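PDB 6Z3U: protein kinase domain-containing protein from Chaetomium thermophilum, which probably phosphorylates serine and threonine residues of proteins with ATP, as the cyclin-dependent kinase subunit of the CAK complex. Local coordinates for residues A87-Y92 with F161-Q166; A104-G109 with K118-K123; I155-V160 with L168-E173. All coordinates share one frame; numbering follows the deposited sequence.

Contact 1 (A87-Y92 with F161-Q166); sequences AEKRKY and FSSKDQ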
loop_
_atom_site.group_PDB
_atom_site.type_symbol
_atom_site.label_atom_id
_atom_site.label_comp_id
_atom_site.label_asym_id
_atom_site.label_seq_id
_atom_site.Cartn_x
_atom_site.Cartn_y
_atom_site.Cartn_z
ATOM N N ALA B 87 -4.712 12.592 22.069
ATOM C CA ALA B 87 -5.855 11.825 22.550
ATOM C C ALA B 87 -5.728 10.352 22.191
ATOM O O ALA B 87 -6.154 9.485 22.964
ATOM C CB ALA B 87 -7.151 12.397 21.976
ATOM N N GLU B 88 -5.143 10.047 21.032
ATOM C CA GLU B 88 -4.953 8.658 20.635
ATOM C C GLU B 88 -3.805 8.013 21.399
ATOM O O GLU B 88 -3.864 6.823 21.728
ATOM C CB GLU B 88 -4.695 8.574 19.131
ATOM C CG GLU B 88 -4.795 7.170 18.564
ATOM C CD GLU B 88 -6.218 6.647 18.551
ATOM O OE1 GLU B 88 -6.397 5.413 18.491
ATOM O OE2 GLU B 88 -7.155 7.472 18.605
ATOM N N LYS B 89 -2.746 8.776 21.678
ATOM C CA LYS B 89 -1.653 8.242 22.481
ATOM C C LYS B 89 -2.107 7.948 23.906
ATOM O O LYS B 89 -1.567 7.042 24.552
ATOM C CB LYS B 89 -0.474 9.214 22.474
ATOM C CG LYS B 89 0.739 8.715 23.241
ATOM C CD LYS B 89 1.932 9.637 23.045
ATOM C CE LYS B 89 3.176 9.090 23.729
ATOM N NZ LYS B 89 4.302 10.066 23.712
ATOM N N ARG B 90 -3.090 8.699 24.411
ATOM C CA ARG B 90 -3.623 8.440 25.742
ATOM C C ARG B 90 -4.392 7.128 25.813
ATOM O O ARG B 90 -4.593 6.602 26.913
ATOM C CB ARG B 90 -4.539 9.585 26.187
ATOM C CG ARG B 90 -3.814 10.725 26.887
ATOM C CD ARG B 90 -4.781 11.695 27.572
ATOM N NE ARG B 90 -5.350 12.677 26.647
ATOM C CZ ARG B 90 -6.577 12.621 26.127
ATOM N NH1 ARG B 90 -7.403 11.628 26.431
ATOM N NH2 ARG B 90 -6.978 13.574 25.296
ATOM N N LYS B 91 -4.829 6.591 24.672
ATOM C CA LYS B 91 -5.608 5.359 24.679
ATOM C C LYS B 91 -4.789 4.156 25.124
ATOM O O LYS B 91 -5.368 3.164 25.577
ATOM C CB LYS B 91 -6.206 5.112 23.292
ATOM C CG LYS B 91 -7.624 5.646 23.150
ATOM C CD LYS B 91 -8.213 5.364 21.778
ATOM C CE LYS B 91 -9.523 6.115 21.587
ATOM N NZ LYS B 91 -10.060 5.986 20.203
ATOM N N TYR B 92 -3.465 4.221 25.016
ATOM C CA TYR B 92 -2.601 3.086 25.312
ATOM C C TYR B 92 -1.518 3.533 26.279
ATOM O O TYR B 92 -0.858 4.552 26.052
ATOM C CB TYR B 92 -2.001 2.523 24.023
ATOM C CG TYR B 92 -3.063 2.152 23.015
ATOM C CD1 TYR B 92 -3.358 2.991 21.947
ATOM C CD2 TYR B 92 -3.798 0.983 23.150
ATOM C CE1 TYR B 92 -4.340 2.665 21.031
ATOM C CE2 TYR B 92 -4.781 0.646 22.237
ATOM C CZ TYR B 92 -5.050 1.492 21.181
ATOM O OH TYR B 92 -6.029 1.164 20.272
ATOM N N PHE B 161 -0.139 6.660 15.960
ATOM C CA PHE B 161 -0.135 8.023 16.467
ATOM C C PHE B 161 1.291 8.552 16.442
ATOM O O PHE B 161 2.259 7.788 16.455
ATOM C CB PHE B 161 -0.706 8.100 17.889
ATOM C CG PHE B 161 0.077 7.311 18.903
ATOM C CD1 PHE B 161 1.186 7.863 19.525
ATOM C CD2 PHE B 161 -0.300 6.021 19.240
ATOM C CE1 PHE B 161 1.909 7.141 20.456
ATOM C CE2 PHE B 161 0.420 5.296 20.174
ATOM C CZ PHE B 161 1.524 5.857 20.782
ATOM N N SER B 162 1.407 9.875 16.417
ATOM C CA SER B 162 2.698 10.545 16.403
ATOM C C SER B 162 3.077 10.958 17.819
ATOM O O SER B 162 2.219 11.361 18.612
ATOM C CB SER B 162 2.663 11.767 15.484
ATOM O OG SER B 162 1.683 12.692 15.914
ATOM N N SER B 163 4.366 10.855 18.128
ATOM C CA SER B 163 4.873 11.126 19.463
ATOM C C SER B 163 5.205 12.607 19.628
ATOM O O SER B 163 5.271 13.370 18.662
ATOM C CB SER B 163 6.107 10.264 19.738
ATOM O OG SER B 163 6.672 10.554 21.000
ATOM N N LYS B 164 5.411 13.015 20.885
ATOM C CA LYS B 164 5.778 14.400 21.159
ATOM C C LYS B 164 7.104 14.766 20.501
ATOM O O LYS B 164 7.288 15.912 20.072
ATOM C CB LYS B 164 5.840 14.646 22.672
ATOM C CG LYS B 164 7.020 14.002 23.421
ATOM C CD LYS B 164 6.854 12.499 23.607
ATOM C CE LYS B 164 7.992 11.907 24.428
ATOM N NZ LYS B 164 7.823 10.441 24.639
ATOM N N ASP B 165 8.029 13.810 20.396
ATOM C CA ASP B 165 9.328 14.034 19.777
ATOM C C ASP B 165 9.302 13.801 18.268
ATOM O O ASP B 165 10.347 13.508 17.676
ATOM C CB ASP B 165 10.386 13.140 20.431
ATOM C CG ASP B 165 10.115 11.661 20.225
ATOM O OD1 ASP B 165 8.936 11.255 20.273
ATOM O OD2 ASP B 165 11.087 10.903 20.018
ATOM N N GLN B 166 8.132 13.929 17.641
ATOM C CA GLN B 166 7.988 13.775 16.194
ATOM C C GLN B 166 8.463 12.402 15.724
ATOM O O GLN B 166 9.069 12.261 14.661
ATOM C CB GLN B 166 8.727 14.891 15.455
ATOM C CG GLN B 166 8.287 16.286 15.876
ATOM C CD GLN B 166 6.794 16.509 15.698
ATOM O OE1 GLN B 166 6.259 16.362 14.598
ATOM N NE2 GLN B 166 6.115 16.861 16.785
#
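Lys89, on helix 80-89, lays its side chain across the ring of Phe161, and this pair makes up most of the contact. With CG anti to the backbone N (chi1 -178°) and every later torsion extended, the lysine is a straight rod running at about a right angle to the phenylalanine side chain. Its CB stands over one ring face, 3.9 Å from the Phe161 centroid, in a CH-pi contact shifted toward the rim. Further along, Lys89 CG comes to 3.4 Å from Phe161 CE1. With its CG in the crowded place between backbone N and carbonyl carbon (chi1 62°), Phe161 turns its ring toward the helix. Glu88 adds its CB, 4.2 Å from Phe161 CB, while its carboxylate turns away to a hydrogen bond with Ser159. At the far end Lys89 NZ stops 3.7 Å from Lys164 NZ, a like-charge pair that the carboxylate of Asp165 may partly offset. No hydrogen bond crosses between 87-92 and 161-166. Phe161 also packs on Asn169 and Val171 of strand 168-172, so the helix lies against the outer part of the five-stranded sheet, while Ser162 points away from 87-92 and its OG is hydrogen-bonded to Gln177 of the cyclin chain.

Contact 2 (A104-G109 with K118-K123); sequences ANVYLG and KVAIKK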
loop_
_atom_site.group_PDB
_atom_site.type_symbol
_atom_site.label_atom_id
_atom_site.label_comp_id
_atom_site.label_asym_id
_atom_site.label_seq_id
_atom_site.Cartn_x
_atom_site.Cartn_y
_atom_site.Cartn_z
ATOM N N ALA B 104 13.803 0.899 15.680
ATOM C CA ALA B 104 12.575 0.976 16.454
ATOM C C ALA B 104 12.822 0.477 17.869
ATOM O O ALA B 104 13.764 -0.277 18.129
ATOM C CB ALA B 104 11.449 0.164 15.800
ATOM N N ASN B 105 11.955 0.910 18.781
ATOM C CA ASN B 105 11.923 0.424 20.153
ATOM C C ASN B 105 10.527 -0.107 20.436
ATOM O O ASN B 105 9.532 0.554 20.118
ATOM C CB ASN B 105 12.288 1.524 21.155
ATOM C CG ASN B 105 13.769 1.852 21.148
ATOM O OD1 ASN B 105 14.588 1.068 20.669
ATOM N ND2 ASN B 105 14.121 3.013 21.690
ATOM N N VAL B 106 10.456 -1.297 21.025
ATOM C CA VAL B 106 9.196 -1.970 21.310
ATOM C C VAL B 106 8.917 -1.869 22.802
ATOM O O VAL B 106 9.800 -2.137 23.625
ATOM C CB VAL B 106 9.237 -3.441 20.866
ATOM C CG1 VAL B 106 7.852 -4.056 20.962
ATOM C CG2 VAL B 106 9.796 -3.550 19.460
ATOM N N TYR B 107 7.687 -1.499 23.148
ATOM C CA TYR B 107 7.266 -1.382 24.536
ATOM C C TYR B 107 5.974 -2.156 24.743
ATOM O O TYR B 107 5.112 -2.190 23.861
ATOM C CB TYR B 107 7.047 0.081 24.938
ATOM C CG TYR B 107 8.267 0.964 24.794
ATOM C CD1 TYR B 107 9.187 1.080 25.828
ATOM C CD2 TYR B 107 8.491 1.691 23.633
ATOM C CE1 TYR B 107 10.299 1.888 25.707
ATOM C CE2 TYR B 107 9.601 2.502 23.502
ATOM C CZ TYR B 107 10.501 2.597 24.542
ATOM O OH TYR B 107 11.609 3.402 24.420
ATOM N N LEU B 108 5.848 -2.778 25.910
ATOM C CA LEU B 108 4.582 -3.383 26.297
ATOM C C LEU B 108 3.588 -2.292 26.675
ATOM O O LEU B 108 3.949 -1.295 27.305
ATOM C CB LEU B 108 4.787 -4.346 27.465
ATOM C CG LEU B 108 3.539 -4.914 28.148
ATOM C CD1 LEU B 108 2.827 -5.921 27.255
ATOM C CD2 LEU B 108 3.910 -5.542 29.486
ATOM N N GLY B 109 2.328 -2.483 26.284
ATOM C CA GLY B 109 1.294 -1.515 26.590
ATOM C C GLY B 109 -0.056 -2.178 26.747
ATOM O O GLY B 109 -0.227 -3.368 26.472
ATOM N N LYS B 118 -3.825 -6.186 26.424
ATOM C CA LYS B 118 -2.431 -5.813 26.247
ATOM C C LYS B 118 -2.153 -5.445 24.794
ATOM O O LYS B 118 -2.928 -5.753 23.884
ATOM C CB LYS B 118 -1.507 -6.949 26.691
ATOM C CG LYS B 118 -1.031 -6.813 28.131
ATOM C CD LYS B 118 -2.191 -6.891 29.114
ATOM C CE LYS B 118 -1.748 -6.568 30.533
ATOM N NZ LYS B 118 -1.297 -5.154 30.666
ATOM N N VAL B 119 -1.024 -4.771 24.587
ATOM C CA VAL B 119 -0.678 -4.225 23.280
ATOM C C VAL B 119 0.826 -4.011 23.247
ATOM O O VAL B 119 1.470 -3.854 24.286
ATOM C CB VAL B 119 -1.461 -2.913 23.012
ATOM C CG1 VAL B 119 -0.526 -1.707 22.937
ATOM C CG2 VAL B 119 -2.286 -3.043 21.749
ATOM N N ALA B 120 1.390 -3.998 22.043
ATOM C CA ALA B 120 2.802 -3.714 21.831
ATOM C C ALA B 120 2.916 -2.424 21.034
ATOM O O ALA B 120 2.234 -2.256 20.017
ATOM C CB ALA B 120 3.496 -4.859 21.095
ATOM N N ILE B 121 3.767 -1.518 21.501
ATOM C CA ILE B 121 3.940 -0.208 20.890
ATOM C C ILE B 121 5.346 -0.154 20.313
ATOM O O ILE B 121 6.332 -0.097 21.059
ATOM C CB ILE B 121 3.720 0.928 21.896
ATOM C CG1 ILE B 121 2.361 0.787 22.581
ATOM C CG2 ILE B 121 3.818 2.271 21.192
ATOM C CD1 ILE B 121 2.208 1.653 23.811
ATOM N N LYS B 122 5.444 -0.149 18.990
ATOM C CA LYS B 122 6.725 -0.016 18.313
ATOM C C LYS B 122 6.967 1.465 18.055
ATOM O O LYS B 122 6.216 2.100 17.306
ATOM C CB LYS B 122 6.752 -0.802 17.004
ATOM C CG LYS B 122 8.085 -0.700 16.260
ATOM C CD LYS B 122 8.026 -1.282 14.852
ATOM C CE LYS B 122 8.011 -2.796 14.858
ATOM N NZ LYS B 122 8.053 -3.337 13.469
ATOM N N LYS B 123 8.002 2.014 18.678
ATOM C CA LYS B 123 8.351 3.421 18.519
ATOM C C LYS B 123 9.427 3.482 17.445
ATOM O O LYS B 123 10.597 3.188 17.699
ATOM C CB LYS B 123 8.826 4.033 19.830
ATOM C CG LYS B 123 9.119 5.524 19.735
ATOM C CD LYS B 123 9.114 6.180 21.106
ATOM C CE LYS B 123 9.253 7.689 21.002
ATOM N NZ LYS B 123 9.048 8.361 22.317
#
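Six backbone hydrogen bonds zip strand 104-109 to strand 118-123, antiparallel, with Asn105, Tyr107 and Gly109 each paired through both N and O. The inner bond from Ile121 N to Tyr107 O is nearly straight at 2.8 Å and lies in the carbonyl plane. Its counterpart from Tyr107 N reaches Ile121 O from above the carbonyl plane.

Side chains alternate between two faces. On one, Val106, Leu108, Ala120 and Lys122 line up. Lys122 leaves the strand with CG anti to the backbone N (chi1 -180°), passes its CG 3.5 Å from Ala104 CB, and then bends at chi3 (-75°), so that the ammonium end swings off from 104-109. There NZ forms a salt bridge with Glu141 of helix 136-148. This hairpin of the kinase N-lobe follows the glycine-rich loop, and the lysine-glutamate pair is the one seen in active protein kinases; Lys122 and the Ala104-Val106 run are predicted to bind ATP. Val106 CG1 and Ala120 CB, 4.4 Å apart, sit where kinases usually cover the adenine. Farther along, Leu108, its CG anti to the backbone N, brings CD1 to 4.1 Å from Lys118 CG.

The other face carries Tyr107, whose CG is anti to the carbonyl carbon and beside the backbone N (chi1 -59°). This brings the ring edge diagonally over 118-123, to Lys123: Tyr107 CE2 meets Lys123 CB at 4.1 Å, and CD2 lies 3.8 Å from Ile121 O. Lys94 of strand 92-99 makes a cation-pi contact with the same ring. Lys123, extended throughout, carries its NZ away to a weak hydrogen bond with Ser163. Gly109, with no side chain, lets Ile121 CD1 approach its CA at 4.3 Å.

Contact 3 (I155-V160 with L168-E173); sequences IGLISV and LNLVLE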
loop_
_atom_site.group_PDB
_atom_site.type_symbol
_atom_site.label_atom_id
_atom_site.label_comp_id
_atom_site.label_asym_id
_atom_site.label_seq_id
_atom_site.Cartn_x
_atom_site.Cartn_y
_atom_site.Cartn_z
ATOM N N ILE B 155 -0.160 -9.798 11.359
ATOM C CA ILE B 155 -0.065 -8.998 12.574
ATOM C C ILE B 155 -0.972 -7.787 12.448
ATOM O O ILE B 155 -0.927 -7.048 11.453
ATOM C CB ILE B 155 1.393 -8.594 12.838
ATOM C CG1 ILE B 155 1.515 -7.927 14.208
ATOM C CG2 ILE B 155 1.898 -7.656 11.751
ATOM C CD1 ILE B 155 2.937 -7.631 14.610
ATOM N N GLY B 156 -1.822 -7.575 13.450
ATOM C CA GLY B 156 -2.813 -6.523 13.392
ATOM C C GLY B 156 -2.248 -5.183 13.835
ATOM O O GLY B 156 -1.661 -5.079 14.912
ATOM N N LEU B 157 -2.437 -4.173 12.995
ATOM C CA LEU B 157 -2.074 -2.797 13.337
ATOM C C LEU B 157 -3.283 -2.167 14.019
ATOM O O LEU B 157 -4.267 -1.815 13.366
ATOM C CB LEU B 157 -1.650 -2.026 12.095
ATOM C CG LEU B 157 -1.204 -0.580 12.320
ATOM C CD1 LEU B 157 0.019 -0.523 13.216
ATOM C CD2 LEU B 157 -0.919 0.097 10.998
ATOM N N ILE B 158 -3.215 -2.041 15.345
ATOM C CA ILE B 158 -4.368 -1.564 16.102
ATOM C C ILE B 158 -4.569 -0.068 15.905
ATOM O O ILE B 158 -5.702 0.399 15.733
ATOM C CB ILE B 158 -4.207 -1.918 17.592
ATOM C CG1 ILE B 158 -4.332 -3.431 17.778
ATOM C CG2 ILE B 158 -5.227 -1.155 18.425
ATOM C CD1 ILE B 158 -3.850 -3.931 19.118
ATOM N N SER B 159 -3.488 0.706 15.930
ATOM C CA SER B 159 -3.594 2.157 15.855
ATOM C C SER B 159 -2.237 2.734 15.482
ATOM O O SER B 159 -1.211 2.054 15.545
ATOM C CB SER B 159 -4.094 2.738 17.181
ATOM O OG SER B 159 -4.072 4.153 17.165
ATOM N N VAL B 160 -2.251 4.007 15.090
ATOM C CA VAL B 160 -1.042 4.755 14.761
ATOM C C VAL B 160 -1.192 6.162 15.318
ATOM O O VAL B 160 -2.246 6.787 15.166
ATOM C CB VAL B 160 -0.789 4.808 13.241
ATOM C CG1 VAL B 160 0.473 5.602 12.934
ATOM C CG2 VAL B 160 -0.682 3.408 12.673
ATOM N N LEU B 168 7.319 8.183 15.092
ATOM C CA LEU B 168 6.184 7.385 14.651
ATOM C C LEU B 168 5.995 6.198 15.586
ATOM O O LEU B 168 6.966 5.519 15.941
ATOM C CB LEU B 168 6.392 6.904 13.218
ATOM C CG LEU B 168 5.210 6.188 12.566
ATOM C CD1 LEU B 168 4.008 7.112 12.476
ATOM C CD2 LEU B 168 5.598 5.671 11.191
ATOM N N ASN B 169 4.750 5.947 15.977
ATOM C CA ASN B 169 4.423 4.871 16.902
ATOM C C ASN B 169 3.376 3.964 16.278
ATOM O O ASN B 169 2.370 4.444 15.747
ATOM C CB ASN B 169 3.911 5.419 18.238
ATOM C CG ASN B 169 4.924 6.303 18.932
ATOM O OD1 ASN B 169 4.974 7.507 18.694
ATOM N ND2 ASN B 169 5.743 5.706 19.793
ATOM N N LEU B 170 3.618 2.658 16.344
ATOM C CA LEU B 170 2.695 1.652 15.836
ATOM C C LEU B 170 2.177 0.825 17.003
ATOM O O LEU B 170 2.957 0.153 17.687
ATOM C CB LEU B 170 3.378 0.743 14.818
ATOM C CG LEU B 170 4.050 1.417 13.625
ATOM C CD1 LEU B 170 4.592 0.358 12.676
ATOM C CD2 LEU B 170 3.088 2.348 12.911
ATOM N N VAL B 171 0.868 0.860 17.215
ATOM C CA VAL B 171 0.221 0.034 18.228
ATOM C C VAL B 171 -0.160 -1.275 17.550
ATOM O O VAL B 171 -1.059 -1.307 16.706
ATOM C CB VAL B 171 -1.000 0.732 18.832
ATOM C CG1 VAL B 171 -1.552 -0.078 19.991
ATOM C CG2 VAL B 171 -0.637 2.142 19.282
ATOM N N LEU B 172 0.528 -2.353 17.914
ATOM C CA LEU B 172 0.424 -3.623 17.219
ATOM C C LEU B 172 -0.101 -4.707 18.149
ATOM O O LEU B 172 -0.108 -4.563 19.374
ATOM C CB LEU B 172 1.785 -4.057 16.657
ATOM C CG LEU B 172 2.426 -3.126 15.632
ATOM C CD1 LEU B 172 3.921 -3.365 15.567
ATOM C CD2 LEU B 172 1.801 -3.340 14.270
ATOM N N GLU B 173 -0.538 -5.804 17.534
ATOM C CA GLU B 173 -0.939 -6.981 18.288
ATOM C C GLU B 173 0.199 -7.428 19.196
ATOM O O GLU B 173 1.367 -7.430 18.801
ATOM C CB GLU B 173 -1.318 -8.110 17.329
ATOM C CG GLU B 173 -2.693 -8.705 17.557
ATOM C CD GLU B 173 -2.988 -9.855 16.612
ATOM O OE1 GLU B 173 -3.009 -9.627 15.384
ATOM O OE2 GLU B 173 -3.195 -10.988 17.097
#
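Backbone hydrogen bonds set the register between 155-160 and 168-173, and one carbonyl takes a double share. Val171 O accepts from Ile158 N at 2.7 Å, nearly along the C=O axis, and from Ser159 N at 3.2 Å, in the carbonyl plane on a lone pair. Val171 N returns a bond to Ser159 O, and Glu173 N gives another to Gly156 O. A side chain joins in at the Gly156 end: Glu173 uses the anti lone pair of OE1 to accept from Gly156 N at 3.1 Å, while OE2 is salt-bridged to Lys235. An alanine in place of Glu173 would remove the carboxylate's bond to Gly156 N and the Lys235 salt bridge, and would probably loosen this end of the hairpin.

Apolar contacts fill in around the backbone bonds. Leu157 CD1 meets Leu172 CD2 obliquely at 3.5 Å, and Val160 CG2 lies alongside Leu170 CD2 at 3.9 Å; Leu142 of helix 136-148 covers Val160 and Leu170. Ile158 CB reaches Val171 CG1 at 4.0 Å. Ile158 and Ser159 facing one Val171 define a classic beta bulge, in the N-lobe hairpin leading into the kinase hinge, with Leu172 at what is probably the gatekeeper position.

How the contacts relate
All three contacts meet on one five-stranded sheet. Contacts 2 and 3 are hairpins within it, joined where strands 118-124 and 168-172 run side by side: Ala120 O faces Leu172 N at 2.7 Å, and Lys122 N faces Leu170 O. Contact 3 is the more buried, with mostly aliphatic faces; contact 2 carries three lysines, where contact 3 has none, and contributes residues to the predicted ATP site. Contact 1 is the most peripheral, only partly buried and with Lys164 exposed; it joins a helix to the sheet through side chains, without the backbone bonding of the other two. It takes the C-terminal end of strand 157-162, which contact 3 also uses, and its turn places Lys164 beside Lys123 of contact 2.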